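Local coordinates for protein xylulose kinase (Bifidobacterium adolescentis ATCC 15703, PDB 3I8B) that probably phosphorylates D-xylulose with ATP to give D-xylulose 5-phosphate, as a sugar kinase of the FGGY family, at residues 62-74 / 261-275. Residues are numbered along the deposited sequence; the frame is centred on the assembly and turned at random.
Sequences LDDVSALAVGGQQ and NVEGGCLLAPGGGDN
Leu-68 and Leu-268 sit on neighbouring parallel strands, 65-72 and the edge strand 267-273, in the five-stranded 3-2-1-4-5 sheet of the N-terminal domain, the actin-like ATPase fold of FGGY kinases. The backbone bond from Ala-269 N to Leu-68 O is short and fairly straight (2.9 Å). On one face the two leucines run side by side in the same direction, CD2 against CD2, and Ile-175 of helix 167-175 packs on both. Cys-266, its SG opposite the backbone N, reaches forward along the strand to lie 3.8 Å from Leu-68 CB. The other face is tighter still: Leu-267 holds CG between its backbone N and carbonyl carbon (chi1 62°), which swings CD1 to within 3.3 Å of Ala-67 CB, closer than normal van der Waals contact; Ala-69 CB meets Ala-269 CB here, beneath helix 460-474.

Pro-270 and Gly-271 then shift the register by one residue. Water 3 bridges Val-70 N and Ala-269 O across this break, and pairing resumes when Gly-272 N bonds Val-70 O, followed by Gly-72 N to Gly-272 O at 2.8 Å.

The solvent end, residues 62-66 against 261-265, is looser and wetter. Asn-261 N still bonds Asp-63 O, and Val-262 CG1 rests 3.4 Å from Asp-64 C, but water 1 links Ser-66 O with Gly-265 O and water 2 joins Ser-66 OG to Glu-263 O.

At the far end the strands deliver Gln-74, a predicted substrate-binding residue, beside Asp-274, the predicted proton acceptor at the start of helix 274-281. Gln-74 CG lies 3.5 Å from Asp-274 OD1, and its NE2 goes on to a weak hydrogen bond with Asn-275 OD1, while water 4 donates to Asp-274 OD2 and accepts from Gln-74 N.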
loop_
_atom_site.group_PDB
_atom_site.type_symbol
_atom_site.label_atom_id
_atom_site.label_comp_id
_atom_site.label_asym_id
_atom_site.label_seq_id
_atom_site.Cartn_x
_atom_site.Cartn_y
_atom_site.Cartn_z
ATOM N N LEU A 62 -22.998 -11.208 10.581
ATOM C CA LEU A 62 -21.916 -11.153 11.550
ATOM C C LEU A 62 -22.448 -11.203 12.995
ATOM O O LEU A 62 -21.778 -10.752 13.924
ATOM C CB LEU A 62 -21.118 -9.860 11.355
ATOM C CG LEU A 62 -20.642 -9.520 9.942
ATOM C CD1 LEU A 62 -20.021 -8.129 9.876
ATOM C CD2 LEU A 62 -19.662 -10.577 9.471
ATOM N N ASP A 63 -23.648 -11.736 13.179
ATOM C CA ASP A 63 -24.270 -11.767 14.501
ATOM C C ASP A 63 -23.452 -12.608 15.483
ATOM O O ASP A 63 -23.541 -12.407 16.691
ATOM C CB ASP A 63 -25.675 -12.357 14.438
ATOM C CG ASP A 63 -26.650 -11.496 13.674
ATOM O OD1 ASP A 63 -26.395 -10.280 13.466
ATOM O OD2 ASP A 63 -27.703 -12.054 13.297
ATOM N N ASP A 64 -22.676 -13.553 14.960
ATOM C CA ASP A 64 -21.873 -14.437 15.800
ATOM C C ASP A 64 -20.394 -14.053 15.834
ATOM O O ASP A 64 -19.538 -14.876 16.176
ATOM C CB ASP A 64 -22.022 -15.891 15.336
ATOM C CG ASP A 64 -21.691 -16.079 13.849
ATOM O OD1 ASP A 64 -21.389 -15.083 13.153
ATOM O OD2 ASP A 64 -21.748 -17.234 13.369
ATOM N N VAL A 65 -20.092 -12.802 15.495
ATOM C CA VAL A 65 -18.707 -12.371 15.379
ATOM C C VAL A 65 -18.284 -11.492 16.564
ATOM O O VAL A 65 -19.004 -10.568 16.946
ATOM C CB VAL A 65 -18.470 -11.660 14.020
ATOM C CG1 VAL A 65 -17.086 -11.069 13.948
ATOM C CG2 VAL A 65 -18.708 -12.651 12.870
ATOM N N SER A 66 -17.105 -11.798 17.121
ATOM C CA SER A 66 -16.581 -11.190 18.353
ATOM C C SER A 66 -15.589 -10.027 18.159
ATOM O O SER A 66 -15.374 -9.222 19.066
ATOM C CB SER A 66 -15.921 -12.275 19.207
ATOM O OG SER A 66 -16.893 -13.161 19.731
ATOM N N ALA A 67 -14.972 -9.947 16.986
ATOM C CA ALA A 67 -14.116 -8.804 16.661
ATOM C C ALA A 67 -14.023 -8.687 15.152
ATOM O O ALA A 67 -14.138 -9.686 14.450
ATOM C CB ALA A 67 -12.733 -8.969 17.269
ATOM N N LEU A 68 -13.816 -7.460 14.666
ATOM C CA LEU A 68 -13.777 -7.194 13.239
ATOM C C LEU A 68 -12.719 -6.122 12.944
ATOM O O LEU A 68 -12.530 -5.193 13.740
ATOM C CB LEU A 68 -15.161 -6.730 12.774
ATOM C CG LEU A 68 -15.384 -6.299 11.324
ATOM C CD1 LEU A 68 -16.842 -6.567 10.950
ATOM C CD2 LEU A 68 -15.031 -4.824 11.060
ATOM N N ALA A 69 -12.027 -6.276 11.815
ATOM C CA ALA A 69 -11.061 -5.282 11.333
ATOM C C ALA A 69 -11.248 -5.030 9.850
ATOM O O ALA A 69 -11.553 -5.950 9.085
ATOM C CB ALA A 69 -9.637 -5.739 11.583
ATOM N N VAL A 70 -11.040 -3.782 9.439
ATOM C CA VAL A 70 -11.146 -3.426 8.032
ATOM C C VAL A 70 -9.777 -3.086 7.453
ATOM O O VAL A 70 -9.090 -2.187 7.936
ATOM C CB VAL A 70 -12.078 -2.233 7.833
ATOM C CG1 VAL A 70 -12.189 -1.890 6.359
ATOM C CG2 VAL A 70 -13.433 -2.532 8.425
ATOM N N GLY A 71 -9.370 -3.830 6.432
ATOM C CA GLY A 71 -8.197 -3.479 5.656
ATOM C C GLY A 71 -8.704 -2.690 4.462
ATOM O O GLY A 71 -9.696 -3.081 3.853
ATOM N N GLY A 72 -8.050 -1.578 4.129
ATOM C CA GLY A 72 -8.557 -0.710 3.089
ATOM C C GLY A 72 -7.535 -0.269 2.055
ATOM O O GLY A 72 -6.327 -0.197 2.334
ATOM N N GLN A 73 -8.020 0.038 0.857
ATOM C CA GLN A 73 -7.168 0.699 -0.133
ATOM C C GLN A 73 -6.572 1.951 0.530
ATOM O O GLN A 73 -7.279 2.681 1.220
ATOM C CB GLN A 73 -7.973 1.069 -1.387
ATOM C CG GLN A 73 -9.318 1.728 -1.104
ATOM C CD GLN A 73 -9.998 2.229 -2.371
ATOM O OE1 GLN A 73 -9.345 2.780 -3.258
ATOM N NE2 GLN A 73 -11.312 2.036 -2.463
ATOM N N GLN A 74 -5.273 2.189 0.336
ATOM C CA GLN A 74 -4.590 3.286 1.022
ATOM C C GLN A 74 -4.959 4.665 0.473
ATOM O O GLN A 74 -5.506 4.769 -0.624
ATOM C CB GLN A 74 -3.069 3.085 0.991
ATOM C CG GLN A 74 -2.581 1.800 1.684
ATOM C CD GLN A 74 -1.118 1.869 2.126
ATOM O OE1 GLN A 74 -0.702 2.784 2.863
ATOM N NE2 GLN A 74 -0.334 0.891 1.696
ATOM N N ASN A 261 -25.211 -11.576 18.987
ATOM C CA ASN A 261 -25.342 -12.896 19.611
ATOM C C ASN A 261 -24.065 -13.416 20.267
ATOM O O ASN A 261 -23.915 -14.621 20.455
ATOM C CB ASN A 261 -25.863 -13.943 18.605
ATOM C CG ASN A 261 -27.294 -13.677 18.171
ATOM O OD1 ASN A 261 -28.078 -13.113 18.927
ATOM N ND2 ASN A 261 -27.640 -14.075 16.941
ATOM N N VAL A 262 -23.137 -12.526 20.612
ATOM C CA VAL A 262 -21.943 -12.950 21.346
ATOM C C VAL A 262 -21.746 -12.118 22.617
ATOM O O VAL A 262 -22.187 -10.964 22.676
ATOM C CB VAL A 262 -20.659 -12.824 20.496
ATOM C CG1 VAL A 262 -20.827 -13.511 19.152
ATOM C CG2 VAL A 262 -20.312 -11.367 20.297
ATOM N N GLU A 263 -21.089 -12.725 23.612
ATOM C CA GLU A 263 -20.704 -12.071 24.866
ATOM C C GLU A 263 -19.831 -10.864 24.593
ATOM O O GLU A 263 -18.726 -11.007 24.069
ATOM C CB GLU A 263 -19.889 -13.021 25.758
ATOM C CG GLU A 263 -20.659 -14.182 26.399
ATOM C CD GLU A 263 -21.944 -13.743 27.097
ATOM O OE1 GLU A 263 -23.006 -13.857 26.450
ATOM O OE2 GLU A 263 -21.897 -13.293 28.272
ATOM N N GLY A 264 -20.324 -9.684 24.947
ATOM C CA GLY A 264 -19.548 -8.463 24.821
ATOM C C GLY A 264 -19.660 -7.790 23.464
ATOM O O GLY A 264 -18.990 -6.785 23.214
ATOM N N GLY A 265 -20.500 -8.334 22.591
ATOM C CA GLY A 265 -20.659 -7.786 21.246
ATOM C C GLY A 265 -19.398 -7.939 20.416
ATOM O O GLY A 265 -18.553 -8.773 20.722
ATOM N N CYS A 266 -19.262 -7.116 19.380
ATOM C CA CYS A 266 -18.145 -7.201 18.451
ATOM C C CYS A 266 -17.222 -5.990 18.592
ATOM O O CYS A 266 -17.609 -4.854 18.253
ATOM C CB CYS A 266 -18.672 -7.287 17.023
ATOM S SG CYS A 266 -17.404 -7.428 15.769
ATOM N N LEU A 267 -16.018 -6.218 19.114
ATOM C CA LEU A 267 -15.060 -5.127 19.212
ATOM C C LEU A 267 -14.507 -4.776 17.840
ATOM O O LEU A 267 -14.612 -5.555 16.893
ATOM C CB LEU A 267 -13.933 -5.441 20.200
ATOM C CG LEU A 267 -12.991 -6.615 19.985
ATOM C CD1 LEU A 267 -11.877 -6.249 19.006
ATOM C CD2 LEU A 267 -12.395 -6.999 21.337
ATOM N N LEU A 268 -13.934 -3.591 17.731
ATOM C CA LEU A 268 -13.336 -3.172 16.474
ATOM C C LEU A 268 -11.837 -3.075 16.679
ATOM O O LEU A 268 -11.370 -2.415 17.615
ATOM C CB LEU A 268 -13.923 -1.833 16.000
ATOM C CG LEU A 268 -15.423 -1.830 15.663
ATOM C CD1 LEU A 268 -15.984 -0.402 15.425
ATOM C CD2 LEU A 268 -15.709 -2.740 14.451
ATOM N N ALA A 269 -11.091 -3.768 15.829
ATOM C CA ALA A 269 -9.637 -3.663 15.808
ATOM C C ALA A 269 -9.248 -2.437 14.975
ATOM O O ALA A 269 -10.094 -1.865 14.292
ATOM C CB ALA A 269 -9.014 -4.949 15.235
ATOM N N PRO A 270 -7.976 -2.009 15.054
ATOM C CA PRO A 270 -7.623 -0.725 14.447
ATOM C C PRO A 270 -7.793 -0.686 12.923
ATOM O O PRO A 270 -7.976 0.398 12.375
ATOM C CB PRO A 270 -6.152 -0.562 14.818
ATOM C CG PRO A 270 -6.019 -1.317 16.108
ATOM C CD PRO A 270 -6.894 -2.527 15.913
ATOM N N GLY A 271 -7.756 -1.838 12.260
ATOM C CA GLY A 271 -7.801 -1.876 10.805
ATOM C C GLY A 271 -6.441 -1.490 10.228
ATOM O O GLY A 271 -5.439 -1.440 10.956
ATOM N N GLY A 272 -6.389 -1.222 8.925
ATOM C CA GLY A 272 -5.132 -0.823 8.314
ATOM C C GLY A 272 -5.170 -0.676 6.805
ATOM O O GLY A 272 -6.194 -0.965 6.163
ATOM N N GLY A 273 -4.048 -0.233 6.235
ATOM C CA GLY A 273 -3.907 -0.127 4.782
ATOM C C GLY A 273 -3.647 -1.490 4.153
ATOM O O GLY A 273 -3.116 -2.400 4.818
ATOM N N ASP A 274 -4.020 -1.648 2.884
ATOM C CA ASP A 274 -3.989 -2.975 2.272
ATOM C C ASP A 274 -2.609 -3.633 2.258
ATOM O O ASP A 274 -2.480 -4.793 2.634
ATOM C CB ASP A 274 -4.661 -3.013 0.888
ATOM C CG ASP A 274 -4.147 -1.943 -0.069
ATOM O OD1 ASP A 274 -3.076 -1.339 0.165
ATOM O OD2 ASP A 274 -4.844 -1.708 -1.072
ATOM N N ASN A 275 -1.577 -2.914 1.823
ATOM C CA ASN A 275 -0.237 -3.501 1.813
ATOM C C ASN A 275 0.193 -4.100 3.158
ATOM O O ASN A 275 0.669 -5.237 3.208
ATOM C CB ASN A 275 0.789 -2.489 1.323
ATOM C CG ASN A 275 0.647 -2.198 -0.156
ATOM O OD1 ASN A 275 0.447 -1.050 -0.563
ATOM N ND2 ASN A 275 0.708 -3.249 -0.968
HETATM O O HOH W 1 -16.255 -9.620 21.718
HETATM O O HOH W 2 -16.967 -12.815 22.494
HETATM O O HOH W 3 -11.100 -1.672 11.518
HETATM O O HOH W 4 -4.231 0.936 -2.243
#